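Local coordinates for protein histone-lysine N-methyltransferase, H3 lysine-9 specific SUVH6 (Arabidopsis thaliana, PDB 6A5K) that transfers methyl groups from S-adenosylmethionine to histone H3 and probably recognises methylated DNA in non-CG contexts through its SRA domain, at residues A[65-69]-A[169-173]; A[71-75]-A[191-195]; A[102-108]-A[163-169]. The protein carries 1 engineered substitution. All coordinates share one frame; numbering follows the deposited sequence.

Interaction 1 (A[65-69]-A[169-173]); sequences ILGEV and TPVRV
Arg172 NH1 is gripped by two backbone carbonyls of the loop 65-69, donating to Ile65 O at 2.7 Å and to Gly67 O at 2.8 Å. The contact belongs to the SRA domain, where this loop, lying between helix 44-54 and strand 77-78, folds against strand 171-176 and the residues leading into it. Both oxygens lie close to the guanidinium plane, but they receive the N-H groups differently: at Ile65 O the donor stands 51° above the carbonyl plane, whereas at Gly67 O it is tilted by only 17°. Arg172 NH2 adds a weak bond to Ile65 O, and its second partner, Ile89 O, ties the same group to another loop. A bend at chi3 (-61°) turns the end of the arginine across the loop, and Val69 CG2 lies over one face of the guanidinium, off centre, 3.6 Å from its plane. The carbonyl bonds and the covering methyl together hold the buried group flat; the carbonyl dipoles would probably stabilise its charge. Beside this network, Leu66 crosses Pro170 at about a right angle, with CD1 3.4 Å from Pro170 O, while its CD2 meets Thr169 CG2. Gly67 CA packs 3.9 Å from Pro170 CG. A water bridges the two backbones, accepting from Gly67 N (2.9 Å) and donating to Pro170 O (2.8 Å).

Interaction 2 (A[71-75]-A[191-195]); sequences GVEVG and VYDGL
The ring of Tyr192 meets the loop 71-75 at its edge, where Glu73 O lies near the ring plane, 3.5 Å from Tyr192 CD2. One face is covered from within its own strand by Gly194 N, which sits 3.4 Å from the ring plane, nearer the ring's margin than its centre. Val72 CG1 comes in obliquely, 3.8 Å from Tyr192 CD2, and Val74 CG2 stands near CE2 while packing 3.8 Å from Gly194 CA. A CB on Gly194 would be tight against Val74 CG2 and jammed on the carbonyl O of Asp193. With CG anti to the backbone N (chi1 178°), the ring of Tyr192 lies beside the loop backbone at Glu73, and from strand 171-176 Arg172 also touches it. Gly75 N donates to Tyr192 O at 2.8 Å in a nearly straight bond (176°), the N-H pointing almost end-on at the carbonyl; Val74 CA adds a C-H...O contact of 3.6 Å to Tyr192 O. Val191 CG1 packs beside Gly75 O, whereas the carboxylate of Asp193 is engaged in a salt bridge with Arg175. Within the SRA domain, the contact leads the loop into strand 77-78, which pairs antiparallel with strand 190-205. Replacing Tyr192 with an alanine removes the ring, which would probably open a gap beside Val72 and Val74 and take away the packing against Glu73 O and Arg172. One straight backbone bond thus fixes Gly75 to the strand, while the ring meets Val72 and Val74 through apolar groups and Glu73 through a carbonyl oxygen at its edge.

Interaction 3 (A[102-108]-A[163-169]); sequences YGKAKVA and TSIEKQT
Thr163 packs against strand 105-108 with its CB 3.2 Å from Lys106 O and its methyl CG2 3.8 Å from Ala105 CB. Its OG1, which is hydrogen-bonded to Leu159 O within the helix, also takes a proton from a water that accepts from Lys106 N. Here, in the SRA domain, the last turn of helix 156-167 crosses the strand at -97°, just beyond the type II' turn of the hairpin formed with strand 97-102. Ser164 follows at the closest CA approach, to Val107; its OG accepts from Ala108 N at 3.1 Å, with a bent N-H...O angle of 135°. Next on this side comes Lys167, whose chain, bent at chi2 and chi4, slides past Tyr102: CE sits at the ring edge, 3.7 Å from CD1, CG rests on Val107 CG1, and NZ reaches Ala105 CB. Gln168 leaves the helix with positive phi, and Thr169 then lies against the strand, with its CG2 3.8 Å from Tyr102 CE2 and its OG1 3.6 Å from Val107 CB. A second water lies 2.6 Å from Ser164 OG, Thr169 OG1 and Ala108 O. One hydroxyl thus takes the N-H of Ala108 and a shared water meets its carbonyl, while Ala105, Val107, the Tyr102 ring, the threonine methyls and the aliphatic part of Lys167 make up an apolar layer beside them.

All three contacts lie in the SRA domain and reach the same mixed sheet. Interactions 1 and 2 have centres about 10 Å apart and join where strands 171-176 and 190-205 pair, with Val173 O 2.9 Å from Asp193 N in a probable hydrogen bond. Interaction 3, centred about 12 Å from interaction 1, shares Thr169 with it, and Leu66 CD2 comes within 4.0 Å of Tyr102 CE2. Interactions 2 and 3 do not touch, their nearest atoms being about 8 Å apart. The S-adenosylmethionine pocket is built from other residues, between 363 and 526, and no contact reaches a metal: the side chain of Glu73 stays about 14 Å from a bound zinc ion.

Interaction 1 (A[65-69]-A[169-173])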
# COMPACT_ATOMS: atom_id res chain seq x y z
N ILE A 65 20.28 -15.95 -3.93
CA ILE A 65 20.88 -15.19 -2.83
C ILE A 65 20.72 -15.89 -1.48
O ILE A 65 19.62 -16.30 -1.12
CB ILE A 65 20.25 -13.78 -2.73
CG1 ILE A 65 20.45 -13.01 -4.04
CG2 ILE A 65 20.85 -13.01 -1.56
CD1 ILE A 65 19.69 -11.71 -4.11
N LEU A 66 21.81 -16.01 -0.73
CA LEU A 66 21.74 -16.52 0.64
C LEU A 66 21.71 -15.37 1.64
O LEU A 66 22.62 -14.55 1.68
CB LEU A 66 22.91 -17.45 0.94
CG LEU A 66 22.77 -18.40 2.13
CD1 LEU A 66 21.56 -19.30 1.98
CD2 LEU A 66 24.05 -19.23 2.31
N GLY A 67 20.65 -15.31 2.45
CA GLY A 67 20.53 -14.30 3.47
C GLY A 67 19.70 -13.10 3.04
O GLY A 67 18.71 -13.25 2.32
N GLU A 68 20.10 -11.91 3.49
CA GLU A 68 19.37 -10.68 3.19
C GLU A 68 19.40 -10.31 1.71
O GLU A 68 20.45 -10.36 1.07
CB GLU A 68 19.92 -9.50 4.00
CG GLU A 68 19.74 -9.59 5.52
CD GLU A 68 20.87 -10.34 6.21
OE1 GLU A 68 21.73 -10.92 5.51
OE2 GLU A 68 20.90 -10.33 7.46
N VAL A 69 18.24 -9.92 1.18
CA VAL A 69 18.13 -9.43 -0.18
C VAL A 69 18.07 -7.91 -0.16
O VAL A 69 17.20 -7.34 0.50
CB VAL A 69 16.88 -9.99 -0.88
CG1 VAL A 69 16.69 -9.35 -2.25
CG2 VAL A 69 16.95 -11.51 -0.97
N THR A 169 23.18 -22.28 7.77
CA THR A 169 23.03 -21.15 6.86
C THR A 169 21.62 -20.56 6.95
O THR A 169 20.67 -21.29 7.22
CB THR A 169 23.34 -21.57 5.42
OG1 THR A 169 22.70 -22.82 5.15
CG2 THR A 169 24.84 -21.73 5.22
N PRO A 170 21.49 -19.25 6.73
CA PRO A 170 20.18 -18.60 6.91
C PRO A 170 19.15 -19.00 5.84
O PRO A 170 19.50 -19.33 4.71
CB PRO A 170 20.51 -17.11 6.82
CG PRO A 170 21.71 -17.06 5.93
CD PRO A 170 22.52 -18.28 6.29
N VAL A 171 17.88 -18.96 6.23
CA VAL A 171 16.77 -19.26 5.34
C VAL A 171 15.74 -18.13 5.42
O VAL A 171 15.27 -17.78 6.50
CB VAL A 171 16.08 -20.61 5.72
CG1 VAL A 171 14.87 -20.88 4.82
CG2 VAL A 171 17.08 -21.76 5.65
N ARG A 172 15.39 -17.55 4.27
CA ARG A 172 14.33 -16.54 4.27
C ARG A 172 12.97 -17.21 4.43
O ARG A 172 12.65 -18.16 3.72
CB ARG A 172 14.35 -15.71 2.98
CG ARG A 172 15.52 -14.75 2.87
CD ARG A 172 15.44 -13.89 1.59
NE ARG A 172 15.46 -14.71 0.38
CZ ARG A 172 16.55 -15.23 -0.16
NH1 ARG A 172 17.74 -15.03 0.40
NH2 ARG A 172 16.47 -15.96 -1.26
N VAL A 173 12.16 -16.71 5.36
CA VAL A 173 10.82 -17.25 5.51
C VAL A 173 9.77 -16.26 4.99
O VAL A 173 9.69 -15.12 5.44
CB VAL A 173 10.52 -17.60 6.98
CG1 VAL A 173 9.03 -17.86 7.19
CG2 VAL A 173 11.35 -18.81 7.40
O HOH W 1 18.71 -17.38 2.82

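Interaction 2 (A[71-75]-A[191-195])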
# COMPACT_ATOMS: atom_id res chain seq x y z
N GLY A 71 17.27 -4.19 -0.32
CA GLY A 71 16.06 -3.46 -0.61
C GLY A 71 14.77 -4.17 -0.22
O GLY A 71 13.68 -3.64 -0.40
N VAL A 72 14.90 -5.38 0.32
CA VAL A 72 13.74 -6.12 0.83
C VAL A 72 13.79 -6.14 2.35
O VAL A 72 14.79 -6.53 2.95
CB VAL A 72 13.69 -7.56 0.28
CG1 VAL A 72 12.51 -8.31 0.89
CG2 VAL A 72 13.59 -7.55 -1.24
N GLU A 73 12.70 -5.73 2.98
CA GLU A 73 12.71 -5.53 4.43
C GLU A 73 11.69 -6.40 5.15
O GLU A 73 10.61 -6.67 4.62
CB GLU A 73 12.46 -4.05 4.75
CG GLU A 73 13.52 -3.13 4.15
CD GLU A 73 13.33 -1.67 4.52
OE1 GLU A 73 12.32 -1.35 5.18
OE2 GLU A 73 14.20 -0.84 4.16
N VAL A 74 12.05 -6.84 6.35
CA VAL A 74 11.15 -7.59 7.21
C VAL A 74 9.80 -6.87 7.31
O VAL A 74 9.75 -5.67 7.54
CB VAL A 74 11.75 -7.78 8.62
CG1 VAL A 74 10.70 -8.28 9.61
CG2 VAL A 74 12.94 -8.73 8.56
N GLY A 75 8.71 -7.61 7.10
CA GLY A 75 7.38 -7.04 7.14
C GLY A 75 6.79 -6.74 5.77
O GLY A 75 5.57 -6.55 5.66
N VAL A 191 3.98 -12.47 3.48
CA VAL A 191 4.77 -11.54 4.28
C VAL A 191 6.20 -12.06 4.47
O VAL A 191 6.40 -13.21 4.87
CB VAL A 191 4.13 -11.31 5.66
CG1 VAL A 191 4.92 -10.29 6.47
CG2 VAL A 191 2.68 -10.87 5.51
N TYR A 192 7.18 -11.21 4.19
CA TYR A 192 8.58 -11.54 4.49
C TYR A 192 8.86 -11.41 6.00
O TYR A 192 8.88 -10.30 6.54
CB TYR A 192 9.54 -10.65 3.70
CG TYR A 192 10.98 -10.94 4.03
CD1 TYR A 192 11.44 -12.25 4.11
CD2 TYR A 192 11.88 -9.92 4.30
CE1 TYR A 192 12.75 -12.54 4.43
CE2 TYR A 192 13.20 -10.19 4.62
CZ TYR A 192 13.63 -11.50 4.68
OH TYR A 192 14.93 -11.78 5.00
N ASP A 193 9.08 -12.54 6.67
CA ASP A 193 9.23 -12.54 8.12
C ASP A 193 10.69 -12.61 8.58
O ASP A 193 10.97 -12.64 9.78
CB ASP A 193 8.44 -13.70 8.73
CG ASP A 193 6.99 -13.33 9.01
OD1 ASP A 193 6.66 -12.12 8.99
OD2 ASP A 193 6.18 -14.24 9.26
N GLY A 194 11.61 -12.61 7.62
CA GLY A 194 13.02 -12.51 7.94
C GLY A 194 13.80 -13.81 7.85
O GLY A 194 13.39 -14.77 7.19
N LEU A 195 14.95 -13.82 8.52
CA LEU A 195 15.90 -14.92 8.42
C LEU A 195 15.80 -15.88 9.59
O LEU A 195 15.67 -15.47 10.74
CB LEU A 195 17.33 -14.38 8.32
CG LEU A 195 17.62 -13.47 7.13
CD1 LEU A 195 19.08 -13.03 7.16
CD2 LEU A 195 17.31 -14.18 5.83

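Interaction 3 (A[102-108]-A[163-169])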
# COMPACT_ATOMS: atom_id res chain seq x y z
N TYR A 102 25.90 -25.03 -2.46
CA TYR A 102 26.70 -24.53 -1.35
C TYR A 102 27.83 -25.51 -1.07
O TYR A 102 27.60 -26.56 -0.47
CB TYR A 102 25.85 -24.33 -0.10
CG TYR A 102 26.59 -23.68 1.05
CD1 TYR A 102 27.35 -24.43 1.93
CD2 TYR A 102 26.52 -22.31 1.24
CE1 TYR A 102 28.03 -23.82 2.98
CE2 TYR A 102 27.19 -21.70 2.28
CZ TYR A 102 27.94 -22.46 3.14
OH TYR A 102 28.61 -21.84 4.18
N GLY A 103 29.04 -25.15 -1.48
CA GLY A 103 30.15 -26.09 -1.43
C GLY A 103 29.82 -27.28 -2.31
O GLY A 103 29.47 -27.10 -3.48
N LYS A 104 29.91 -28.48 -1.75
CA LYS A 104 29.54 -29.70 -2.46
C LYS A 104 28.06 -30.00 -2.28
O LYS A 104 27.53 -30.94 -2.88
CB LYS A 104 30.35 -30.89 -1.96
CG LYS A 104 31.81 -30.87 -2.34
CD LYS A 104 32.47 -32.14 -1.83
CE LYS A 104 33.85 -32.33 -2.40
NZ LYS A 104 33.85 -32.41 -3.89
N ALA A 105 27.40 -29.22 -1.44
CA ALA A 105 26.02 -29.49 -1.10
C ALA A 105 25.06 -28.46 -1.68
O ALA A 105 25.44 -27.62 -2.50
CB ALA A 105 25.87 -29.56 0.41
N LYS A 106 23.81 -28.56 -1.25
CA LYS A 106 22.82 -27.53 -1.53
C LYS A 106 22.14 -27.19 -0.22
O LYS A 106 21.88 -28.07 0.59
CB LYS A 106 21.81 -28.00 -2.58
CG LYS A 106 22.40 -28.19 -3.96
CD LYS A 106 21.51 -29.05 -4.84
CE LYS A 106 22.09 -29.19 -6.25
NZ LYS A 106 21.33 -30.18 -7.07
N VAL A 107 21.88 -25.90 -0.01
CA VAL A 107 21.17 -25.47 1.18
C VAL A 107 19.97 -24.64 0.75
O VAL A 107 19.99 -24.04 -0.32
CB VAL A 107 22.05 -24.64 2.13
CG1 VAL A 107 23.22 -25.47 2.64
CG2 VAL A 107 22.54 -23.35 1.44
N ALA A 108 18.93 -24.64 1.57
CA ALA A 108 17.75 -23.83 1.27
C ALA A 108 18.09 -22.35 1.32
O ALA A 108 18.87 -21.91 2.17
CB ALA A 108 16.63 -24.14 2.23
N THR A 163 20.08 -30.01 4.87
CA THR A 163 21.48 -29.62 4.84
C THR A 163 21.71 -28.27 5.50
O THR A 163 22.77 -28.01 6.09
CB THR A 163 22.00 -29.59 3.38
OG1 THR A 163 21.76 -30.86 2.77
CG2 THR A 163 23.50 -29.28 3.32
N SER A 164 20.70 -27.40 5.42
CA SER A 164 20.77 -26.11 6.11
C SER A 164 21.06 -26.27 7.60
O SER A 164 21.73 -25.44 8.21
CB SER A 164 19.47 -25.32 5.92
OG SER A 164 19.36 -24.80 4.60
N ILE A 165 20.54 -27.35 8.19
CA ILE A 165 20.79 -27.67 9.59
C ILE A 165 22.28 -27.85 9.86
O ILE A 165 22.83 -27.27 10.81
CB ILE A 165 20.05 -28.95 10.02
CG1 ILE A 165 18.54 -28.77 9.83
CG2 ILE A 165 20.37 -29.30 11.47
CD1 ILE A 165 17.75 -30.04 10.08
N GLU A 166 22.93 -28.65 9.02
CA GLU A 166 24.36 -28.92 9.20
C GLU A 166 25.21 -27.70 8.93
O GLU A 166 26.19 -27.46 9.64
CB GLU A 166 24.82 -30.07 8.30
CG GLU A 166 23.85 -31.22 8.17
CD GLU A 166 24.18 -32.12 6.99
OE1 GLU A 166 25.30 -32.00 6.44
OE2 GLU A 166 23.33 -32.96 6.63
N LYS A 167 24.86 -26.92 7.92
CA LYS A 167 25.67 -25.74 7.58
C LYS A 167 25.31 -24.52 8.44
O LYS A 167 26.10 -23.58 8.53
CB LYS A 167 25.52 -25.40 6.10
CG LYS A 167 25.81 -26.56 5.16
CD LYS A 167 27.29 -26.91 5.16
CE LYS A 167 27.68 -27.56 3.84
NZ LYS A 167 27.44 -29.03 3.85
N GLN A 168 24.14 -24.56 9.06
CA GLN A 168 23.62 -23.43 9.83
C GLN A 168 23.63 -22.15 9.01
O GLN A 168 24.03 -21.09 9.48
CB GLN A 168 24.41 -23.26 11.13
CG GLN A 168 24.06 -24.30 12.18
CD GLN A 168 22.60 -24.21 12.60
OE1 GLN A 168 22.18 -23.23 13.23
NE2 GLN A 168 21.81 -25.22 12.25
N THR A 169 23.18 -22.28 7.77
CA THR A 169 23.03 -21.15 6.86
C THR A 169 21.62 -20.56 6.95
O THR A 169 20.67 -21.29 7.22
CB THR A 169 23.34 -21.57 5.42
OG1 THR A 169 22.70 -22.82 5.15
CG2 THR A 169 24.84 -21.73 5.22
O HOH W 2 23.21 -31.23 0.03
O HOH W 3 20.24 -22.35 4.34